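Local structure of Csm3 (6AE2) at residues A[71-76]-A[142-147]. The protein probably binds RNA, and may cleave it, as a RAMP-superfamily subunit of the type III-A CRISPR-Cas effector complex. Sequence-based numbering, arbitrary orientation.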
# COMPACT_ATOMS: atom_id res chain seq x y z
N GLU A 71 11.16 -13.65 -25.19
CA GLU A 71 10.90 -14.74 -24.25
C GLU A 71 9.49 -14.64 -23.69
O GLU A 71 9.17 -13.65 -23.00
CB GLU A 71 11.93 -14.71 -23.13
CG GLU A 71 12.09 -16.02 -22.38
CD GLU A 71 12.43 -17.18 -23.29
OE1 GLU A 71 13.22 -16.99 -24.25
OE2 GLU A 71 11.92 -18.29 -23.05
N PRO A 72 8.63 -15.61 -23.95
CA PRO A 72 7.31 -15.63 -23.31
C PRO A 72 7.46 -15.80 -21.80
O PRO A 72 8.21 -16.65 -21.33
CB PRO A 72 6.60 -16.83 -23.95
CG PRO A 72 7.71 -17.68 -24.48
CD PRO A 72 8.79 -16.73 -24.90
N CYS A 73 6.74 -14.97 -21.05
CA CYS A 73 6.83 -14.98 -19.60
C CYS A 73 5.47 -14.61 -19.02
O CYS A 73 4.82 -13.67 -19.49
CB CYS A 73 7.89 -14.00 -19.11
SG CYS A 73 8.60 -14.40 -17.50
N ASP A 74 5.04 -15.36 -18.01
CA ASP A 74 3.84 -15.03 -17.26
C ASP A 74 4.20 -14.02 -16.18
O ASP A 74 5.06 -14.29 -15.34
CB ASP A 74 3.23 -16.29 -16.64
CG ASP A 74 2.52 -17.16 -17.67
OD1 ASP A 74 2.19 -16.64 -18.76
OD2 ASP A 74 2.30 -18.35 -17.39
N LEU A 75 3.57 -12.86 -16.21
CA LEU A 75 3.92 -11.76 -15.33
C LEU A 75 2.65 -11.09 -14.83
O LEU A 75 1.59 -11.20 -15.47
CB LEU A 75 4.81 -10.74 -16.04
CG LEU A 75 6.30 -11.05 -16.17
CD1 LEU A 75 6.91 -10.22 -17.30
CD2 LEU A 75 6.99 -10.77 -14.84
N PRO A 76 2.71 -10.40 -13.69
CA PRO A 76 1.51 -9.76 -13.15
C PRO A 76 0.94 -8.70 -14.08
O PRO A 76 1.65 -8.09 -14.88
CB PRO A 76 2.00 -9.13 -11.84
CG PRO A 76 3.18 -9.94 -11.46
CD PRO A 76 3.84 -10.33 -12.75
N ASP A 142 14.98 -11.56 -14.82
CA ASP A 142 14.65 -10.21 -14.36
C ASP A 142 13.15 -10.06 -14.14
O ASP A 142 12.73 -9.24 -13.31
CB ASP A 142 15.12 -9.17 -15.37
CG ASP A 142 16.63 -9.00 -15.40
OD1 ASP A 142 17.27 -9.21 -14.35
OD2 ASP A 142 17.16 -8.66 -16.47
N ALA A 143 12.34 -10.82 -14.88
CA ALA A 143 10.89 -10.71 -14.86
C ALA A 143 10.33 -10.89 -13.46
O ALA A 143 9.94 -9.91 -12.82
CB ALA A 143 10.26 -11.72 -15.82
N ARG A 144 10.30 -12.13 -12.96
CA ARG A 144 9.66 -12.45 -11.69
C ARG A 144 10.56 -12.23 -10.48
O ARG A 144 10.26 -12.75 -9.39
CB ARG A 144 9.13 -13.88 -11.71
CG ARG A 144 8.47 -14.21 -13.04
CD ARG A 144 6.98 -13.88 -13.01
NE ARG A 144 6.21 -14.60 -11.99
CZ ARG A 144 4.92 -14.90 -12.13
NH1 ARG A 144 4.28 -14.55 -13.23
NH2 ARG A 144 4.28 -15.56 -11.18
N ASN A 145 11.65 -11.48 -10.63
CA ASN A 145 12.12 -10.68 -9.50
C ASN A 145 11.01 -9.75 -9.03
O ASN A 145 10.95 -9.39 -7.85
CB ASN A 145 13.35 -9.87 -9.90
CG ASN A 145 14.64 -10.65 -9.76
OD1 ASN A 145 14.64 -11.88 -9.80
ND2 ASN A 145 15.75 -9.93 -9.61
N VAL A 146 10.13 -9.35 -9.96
CA VAL A 146 8.98 -8.50 -9.65
C VAL A 146 8.12 -9.11 -8.55
O VAL A 146 7.42 -8.39 -7.83
CB VAL A 146 8.19 -8.27 -10.96
CG1 VAL A 146 6.71 -8.02 -10.72
CG2 VAL A 146 8.81 -7.12 -11.75
N ILE A 147 8.17 -10.43 -8.38
CA ILE A 147 7.27 -11.12 -7.46
C ILE A 147 8.04 -11.60 -6.24
O ILE A 147 9.07 -12.27 -6.36
CB ILE A 147 6.53 -12.28 -8.16
CG1 ILE A 147 5.31 -11.73 -8.91
CG2 ILE A 147 6.10 -13.33 -7.15
CD1 ILE A 147 4.34 -12.77 -9.40
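A143 turns its methyl toward the strand, where it touches both C73 and L75. L75 CD2 lies 3.5 Å from A143 CB, and C73 SG comes to 3.6 Å from the same methyl. The sulfur gets there because it stands opposite the backbone N of C73 (chi1 -155°). Alanine suits this point, its small side chain letting the end of the short helix lie close to the strand. L75 reaches both its neighbours most closely through CD2, which also packs on the CD methylene of R144 at 3.6 Å, the two side chains running past one another in opposite directions. The R144 chain, bent at chi2 and chi3, is modelled with the edge of its guanidinium near the D74-L75 backbone and I147 CD1 over one face, offset toward the rim, though the poor order of this arginine and an overly close approach to D74 O make that placing doubtful. Farther along, the P76 ring offers CG to I147 CD1 at 3.7 Å and, more loosely, to V146 CG1 at 4.1 Å; the compact apolar ring suits a place alongside two branched side chains. The contact thus lays the end of helix 140-143 and the turn leading into strand 147-151 against strand 71-78, which pairs with 62-67 at the sheet margin, while V170 of strand 166-170 packs on both P76 and V146.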